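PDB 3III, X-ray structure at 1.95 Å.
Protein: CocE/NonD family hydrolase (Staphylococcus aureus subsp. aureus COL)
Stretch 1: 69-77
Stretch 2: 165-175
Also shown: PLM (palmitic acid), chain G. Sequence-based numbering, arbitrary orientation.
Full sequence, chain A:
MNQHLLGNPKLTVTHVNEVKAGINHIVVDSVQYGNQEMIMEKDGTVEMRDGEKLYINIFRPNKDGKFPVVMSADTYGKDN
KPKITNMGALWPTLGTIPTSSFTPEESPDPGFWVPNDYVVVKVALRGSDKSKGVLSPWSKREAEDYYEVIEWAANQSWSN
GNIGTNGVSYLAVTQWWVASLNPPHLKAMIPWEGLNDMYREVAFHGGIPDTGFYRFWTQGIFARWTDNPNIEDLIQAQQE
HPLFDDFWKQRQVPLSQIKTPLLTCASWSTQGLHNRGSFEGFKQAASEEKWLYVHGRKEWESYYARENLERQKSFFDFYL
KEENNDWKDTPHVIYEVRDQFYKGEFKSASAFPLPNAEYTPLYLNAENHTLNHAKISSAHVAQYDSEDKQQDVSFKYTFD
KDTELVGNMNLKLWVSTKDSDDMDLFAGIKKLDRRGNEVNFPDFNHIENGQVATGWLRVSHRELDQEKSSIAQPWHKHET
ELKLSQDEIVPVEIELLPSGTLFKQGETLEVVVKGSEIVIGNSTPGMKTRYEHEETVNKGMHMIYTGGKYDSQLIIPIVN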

ATOM      1  N   VAL A  69      23.488   5.770   7.065  1.00  4.37           N
ATOM      2  CA  VAL A  69      22.400   6.687   7.263  1.00  4.70           C
ATOM      3  C   VAL A  69      21.039   6.096   6.818  1.00  6.15           C
ATOM      4  O   VAL A  69      20.921   5.600   5.700  1.00  7.14           O
ATOM      5  CB  VAL A  69      22.590   7.955   6.491  1.00  4.06           C
ATOM      6  CG1 VAL A  69      21.354   8.882   6.713  1.00  6.06           C
ATOM      7  CG2 VAL A  69      23.944   8.608   6.854  1.00  4.46           C
ATOM      8  N   VAL A  70      20.090   6.109   7.746  1.00  5.97           N
ATOM      9  CA  VAL A  70      18.712   5.720   7.509  1.00  6.52           C
ATOM     10  C   VAL A  70      17.919   7.015   7.335  1.00  7.52           C
ATOM     11  O   VAL A  70      18.035   7.923   8.152  1.00  8.28           O
ATOM     12  CB  VAL A  70      18.122   4.924   8.685  1.00  6.36           C
ATOM     13  CG1 VAL A  70      16.620   4.587   8.415  1.00  4.69           C
ATOM     14  CG2 VAL A  70      18.961   3.609   8.960  1.00  5.41           C
HETATM   15  N   MSE A  71      17.157   7.133   6.246  1.00  7.70           N
HETATM   16  CA  MSE A  71      16.415   8.376   5.957  1.00  8.12           C
HETATM   17  C   MSE A  71      14.969   8.105   5.632  1.00  7.18           C
HETATM   18  O   MSE A  71      14.651   7.032   5.085  1.00  7.79           O
HETATM   19  CB  MSE A  71      17.037   9.072   4.755  1.00  9.33           C
HETATM   20  CG  MSE A  71      16.457  10.481   4.511  1.00  8.88           C
HETATM   21 SE   MSE A  71      17.475  11.364   3.044  1.00 17.56          SE
HETATM   22  CE  MSE A  71      19.201  11.565   3.975  1.00  6.11           C
ATOM     23  N   SER A  72      14.073   9.002   6.068  1.00  7.65           N
ATOM     24  CA  SER A  72      12.710   9.011   5.579  1.00  6.12           C
ATOM     25  C   SER A  72      12.287  10.439   5.289  1.00  6.88           C
ATOM     26  O   SER A  72      12.814  11.447   5.883  1.00  6.66           O
ATOM     27  CB  SER A  72      11.732   8.340   6.557  1.00  6.73           C
ATOM     28  OG  SER A  72      11.485   9.182   7.673  1.00  9.17           O
ATOM     29  N   ALA A  73      11.299  10.567   4.397  1.00  5.96           N
ATOM     30  CA  ALA A  73      10.802  11.900   4.002  1.00  6.08           C
ATOM     31  C   ALA A  73       9.303  11.905   3.676  1.00  6.80           C
ATOM     32  O   ALA A  73       8.784  11.030   2.991  1.00  6.79           O
ATOM     33  CB  ALA A  73      11.594  12.437   2.849  1.00  5.49           C
ATOM     34  N   ASP A  74       8.618  12.955   4.144  1.00  8.19           N
ATOM     35  CA  ASP A  74       7.218  13.147   3.924  1.00  6.58           C
ATOM     36  C   ASP A  74       6.867  14.622   4.147  1.00  6.13           C
ATOM     37  O   ASP A  74       7.723  15.457   4.396  1.00  6.14           O
ATOM     38  CB  ASP A  74       6.420  12.244   4.886  1.00  6.96           C
ATOM     39  CG  ASP A  74       6.772  12.494   6.295  1.00  7.95           C
ATOM     40  OD1 ASP A  74       6.386  13.556   6.807  1.00  8.08           O
ATOM     41  OD2 ASP A  74       7.527  11.678   6.853  1.00 13.03           O
ATOM     42  N   THR A  75       5.601  14.926   3.971  1.00  5.07           N
ATOM     43  CA  THR A  75       5.064  16.245   4.232  1.00  4.79           C
ATOM     44  C   THR A  75       4.092  16.291   5.413  1.00  5.70           C
ATOM     45  O   THR A  75       3.298  17.207   5.541  1.00  6.40           O
ATOM     46  CB  THR A  75       4.410  16.810   2.983  1.00  4.44           C
ATOM     47  OG1 THR A  75       3.379  15.944   2.540  1.00  3.60           O
ATOM     48  CG2 THR A  75       5.433  17.049   1.854  1.00  4.63           C
ATOM     49  N   TYR A  76       4.176  15.304   6.298  1.00  6.55           N
ATOM     50  CA  TYR A  76       3.279  15.222   7.457  1.00  6.49           C
ATOM     51  C   TYR A  76       3.757  15.957   8.714  1.00  6.87           C
ATOM     52  O   TYR A  76       2.976  16.137   9.628  1.00  7.48           O
ATOM     53  CB  TYR A  76       3.043  13.757   7.808  1.00  7.43           C
ATOM     54  CG  TYR A  76       2.327  12.935   6.783  1.00  8.35           C
ATOM     55  CD1 TYR A  76       1.533  13.501   5.794  1.00  9.37           C
ATOM     56  CD2 TYR A  76       2.324  11.553   6.883  1.00 10.77           C
ATOM     57  CE1 TYR A  76       0.817  12.670   4.901  1.00  9.58           C
ATOM     58  CE2 TYR A  76       1.579  10.745   6.007  1.00 11.20           C
ATOM     59  CZ  TYR A  76       0.840  11.298   5.042  1.00  9.20           C
ATOM     60  OH  TYR A  76       0.108  10.462   4.181  1.00  8.64           O
ATOM     61  N   GLY A  77       5.015  16.413   8.752  1.00  6.52           N
ATOM     62  CA  GLY A  77       5.561  17.037   9.938  1.00  6.49           C
ATOM     63  C   GLY A  77       6.703  16.194  10.481  1.00  6.68           C
ATOM     64  O   GLY A  77       6.486  15.072  10.914  1.00  7.01           O
ATOM     65  N   THR A 165      16.865   4.307   2.517  1.00  9.54           N
ATOM     66  CA  THR A 165      15.573   4.875   2.880  1.00  8.41           C
ATOM     67  C   THR A 165      14.633   3.844   3.443  1.00  9.17           C
ATOM     68  O   THR A 165      14.748   2.639   3.145  1.00  8.01           O
ATOM     69  CB  THR A 165      14.937   5.583   1.690  1.00  9.30           C
ATOM     70  OG1 THR A 165      14.842   4.675   0.599  1.00  9.12           O
ATOM     71  CG2 THR A 165      15.751   6.847   1.266  1.00  6.88           C
ATOM     72  N   ASN A 166      13.706   4.295   4.300  1.00  8.11           N
ATOM     73  CA  ASN A 166      12.889   3.360   5.062  1.00  9.45           C
ATOM     74  C   ASN A 166      11.675   4.064   5.598  1.00  9.65           C
ATOM     75  O   ASN A 166      11.789   5.191   6.082  1.00 12.20           O
ATOM     76  CB  ASN A 166      13.730   2.864   6.245  1.00  9.04           C
ATOM     77  CG  ASN A 166      13.118   1.724   7.020  1.00  9.67           C
ATOM     78  OD1 ASN A 166      11.959   1.340   6.849  1.00 11.79           O
ATOM     79  ND2 ASN A 166      13.928   1.162   7.952  1.00 10.98           N
ATOM     80  N   GLY A 167      10.525   3.413   5.578  1.00  8.40           N
ATOM     81  CA  GLY A 167       9.344   4.010   6.132  1.00  8.88           C
ATOM     82  C   GLY A 167       8.055   3.492   5.480  1.00  8.97           C
ATOM     83  O   GLY A 167       8.106   2.792   4.479  1.00  6.14           O
ATOM     84  N   VAL A 168       6.922   3.916   6.052  1.00  8.71           N
ATOM     85  CA  VAL A 168       5.595   3.358   5.744  1.00  8.90           C
ATOM     86  C   VAL A 168       4.738   4.414   5.067  1.00  8.02           C
ATOM     87  O   VAL A 168       4.828   5.612   5.417  1.00  8.77           O
ATOM     88  CB  VAL A 168       4.905   2.894   7.075  1.00 10.62           C
ATOM     89  CG1 VAL A 168       3.522   2.326   6.823  1.00  7.95           C
ATOM     90  CG2 VAL A 168       5.850   1.816   7.775  1.00 10.84           C
ATOM     91  N   SER A 169       3.893   3.945   4.156  1.00  7.20           N
ATOM     92  CA  SER A 169       2.800   4.705   3.537  1.00  7.52           C
ATOM     93  C   SER A 169       3.423   5.873   2.739  1.00  7.92           C
ATOM     94  O   SER A 169       4.188   5.622   1.827  1.00  8.11           O
ATOM     95  CB  SER A 169       1.781   5.148   4.587  1.00  8.40           C
ATOM     96  OG  SER A 169       0.695   5.805   3.944  1.00 10.02           O
ATOM     97  N   TYR A 170       3.127   7.132   3.046  1.00  9.26           N
ATOM     98  CA  TYR A 170       3.733   8.275   2.283  1.00  9.56           C
ATOM     99  C   TYR A 170       5.281   8.120   2.262  1.00  9.46           C
ATOM    100  O   TYR A 170       5.925   8.354   1.244  1.00  9.76           O
ATOM    101  CB  TYR A 170       3.385   9.604   2.944  1.00 10.58           C
ATOM    102  CG  TYR A 170       3.562  10.864   2.145  1.00 10.23           C
ATOM    103  CD1 TYR A 170       2.456  11.667   1.866  1.00 10.67           C
ATOM    104  CD2 TYR A 170       4.824  11.324   1.755  1.00  8.67           C
ATOM    105  CE1 TYR A 170       2.591  12.870   1.165  1.00  8.53           C
ATOM    106  CE2 TYR A 170       4.982  12.523   1.032  1.00  8.95           C
ATOM    107  CZ  TYR A 170       3.840  13.287   0.739  1.00 10.33           C
ATOM    108  OH  TYR A 170       3.987  14.489   0.053  1.00  9.07           O
ATOM    109  N   LEU A 171       5.854   7.676   3.389  1.00  9.07           N
ATOM    110  CA  LEU A 171       7.278   7.468   3.540  1.00  8.35           C
ATOM    111  C   LEU A 171       7.835   6.324   2.660  1.00  8.83           C
ATOM    112  O   LEU A 171       9.061   6.200   2.494  1.00 10.44           O
ATOM    113  CB  LEU A 171       7.659   7.292   5.022  1.00  8.82           C
ATOM    114  CG  LEU A 171       7.343   8.435   6.026  1.00  8.45           C
ATOM    115  CD1 LEU A 171       5.895   8.718   6.250  1.00 10.10           C
ATOM    116  CD2 LEU A 171       8.045   8.048   7.353  1.00  8.63           C
ATOM    117  N   ALA A 172       6.954   5.430   2.208  1.00  8.73           N
ATOM    118  CA  ALA A 172       7.260   4.385   1.227  1.00  7.67           C
ATOM    119  C   ALA A 172       7.067   4.869  -0.203  1.00  8.04           C
ATOM    120  O   ALA A 172       7.921   4.608  -1.085  1.00  7.72           O
ATOM    121  CB  ALA A 172       6.413   3.111   1.489  1.00  6.35           C
ATOM    122  N   VAL A 173       5.958   5.575  -0.466  1.00  7.52           N
ATOM    123  CA  VAL A 173       5.684   6.062  -1.836  1.00  7.55           C
ATOM    124  C   VAL A 173       6.831   6.979  -2.309  1.00  8.87           C
ATOM    125  O   VAL A 173       7.313   6.869  -3.447  1.00  7.84           O
ATOM    126  CB  VAL A 173       4.347   6.852  -1.927  1.00  8.35           C
ATOM    127  CG1 VAL A 173       4.089   7.376  -3.397  1.00 10.62           C
ATOM    128  CG2 VAL A 173       3.168   6.040  -1.396  1.00  6.39           C
ATOM    129  N   THR A 174       7.306   7.851  -1.423  1.00  8.52           N
ATOM    130  CA  THR A 174       8.413   8.753  -1.771  1.00  8.88           C
ATOM    131  C   THR A 174       9.715   7.997  -2.087  1.00 10.12           C
ATOM    132  O   THR A 174      10.569   8.523  -2.781  1.00  8.87           O
ATOM    133  CB  THR A 174       8.677   9.792  -0.687  1.00  8.90           C
ATOM    134  OG1 THR A 174       8.870   9.159   0.596  1.00  8.99           O
ATOM    135  CG2 THR A 174       7.529  10.789  -0.565  1.00  6.56           C
ATOM    136  N   GLN A 175       9.857   6.789  -1.550  1.00  9.20           N
ATOM    137  CA  GLN A 175      11.037   5.935  -1.889  1.00  9.04           C
ATOM    138  C   GLN A 175      10.915   5.376  -3.281  1.00  8.79           C
ATOM    139  O   GLN A 175      11.874   5.402  -4.015  1.00  8.64           O
ATOM    140  CB  GLN A 175      11.180   4.799  -0.922  1.00  8.02           C
ATOM    141  CG  GLN A 175      11.403   5.244   0.528  1.00  8.36           C
ATOM    142  CD  GLN A 175      11.618   4.016   1.410  1.00  7.40           C
ATOM    143  OE1 GLN A 175      12.558   3.253   1.171  1.00  8.92           O
ATOM    144  NE2 GLN A 175      10.756   3.834   2.437  1.00  7.83           N
TER
HETATM  145  C1  PLM G 566      -1.219   7.682   5.787  1.00 22.11           C
HETATM  146  O1  PLM G 566      -0.270   7.931   5.048  1.00 21.78           O
HETATM  147  O2  PLM G 566      -1.541   6.490   5.937  1.00 22.36           O
HETATM  148  C2  PLM G 566      -1.957   8.811   6.432  1.00 22.10           C
HETATM  149  C3  PLM G 566      -2.934   8.341   7.496  1.00 22.76           C
HETATM  150  C4  PLM G 566      -3.608   9.449   8.304  1.00 22.59           C
HETATM  151  C5  PLM G 566      -4.358   8.939   9.571  1.00 23.09           C
HETATM  152  C6  PLM G 566      -5.528   9.821  10.086  1.00 23.41           C
HETATM  153  C7  PLM G 566      -5.596  10.239  11.575  1.00 23.78           C
HETATM  154  C8  PLM G 566      -6.508   9.413  12.521  1.00 23.33           C
HETATM  155  O   HOH W   1      10.767   8.216   2.689  1.00  7.63           O

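Stretch 2 leaves a strand, turns sharply and enters a helix; stretch 1 meets the strand and the helix but leaves the turn almost untouched, burying 563 Å² between them. At Thr165 a single parallel bridge pairs it with Met71, their CA atoms 4.7 Å apart; the strand axes diverge by 44°. The side chains of this pair lie on the same face of the sheet, with Met71 CB 4.3 Å from Thr165 CG2, while the end of the selenomethionine leads away. Met71 O accepts twice here: a CA-H...O contact from Thr165 CA at 3.2 Å, and a hydrogen bond from Asn166 N at 3.0 Å. Thr165 suits a buried strand because its methyl packs against Met71 while its hydroxyl is spent within its own stretch, Thr165 OG1 donating to Gln175 OE1 at 2.8 Å and so tying strand to helix.

Asn166 lays its aliphatic CB 4.0 Å from Val70 CG1, and its amide end is satisfied elsewhere in the structure. Asn166 O comes within 3.2 Å of Ser72 CB.

Gly167 is glycine for reasons its backbone makes plain. At phi 153° and psi 174° a CB would be jammed against the preceding carbonyl O, and it would also clash with Leu171 CB at 2.7 Å. Val168 stays out of reach of stretch 1. Ser169, just before the helix, takes a positive phi of 63° and turns its hydroxyl to the ligand: Ser169 OG donates to PLM O1 at 2.6 Å, and from stretch 1 Tyr76 OH donates to the same PLM O1 at 2.7 Å. The fatty acid oxygen thus bridges the two stretches.

Tyr170, the first helical residue, has the largest area covered by the other stretch, 95 Å². Its CA-to-CB bond points toward stretch 1, and its ring presents an edge to the face of Tyr76, with centroids 4.9 Å apart and planes at 62°. The closest ring carbons, Tyr76 CZ and Tyr170 CD1, are 3.6 Å apart. Asp74 CB packs 3.6 Å from Tyr170 CD2, and Thr75 OG1 gives Tyr170 OH a weak hydrogen bond at 2.9 Å. Thr75 N lies over one face of the Tyr170 ring and finds no hydrogen-bond partner, a cost of this packing. Asp74 keeps the turn in shape, its OD1 accepting from Tyr76 N at 2.9 Å.

The CA-to-CB bond of Leu171 points sideways to stretch 1, but the end of the side chain comes nearer, and it packs beside both Ser72 and Asp74: Leu171 CD2 is 3.6 Å from Ser72 OG, and Leu171 CG is 3.4 Å from Asp74 OD2. A water extends the contact, accepting from Ala73 N at 3.0 Å and donating to Leu171 O at 2.6 Å; its oxygen is also hydrogen-bonded to Thr174 OG1 at 3.0 Å.

Thr174, one turn on, points toward the strand and brings Thr174 OG1 to 3.0 Å from Ala73 O, although Tyr170 O competes for the same proton. Gln175 closes the walk without touching stretch 1; its NE2 donates to Leu171 O at 2.9 Å.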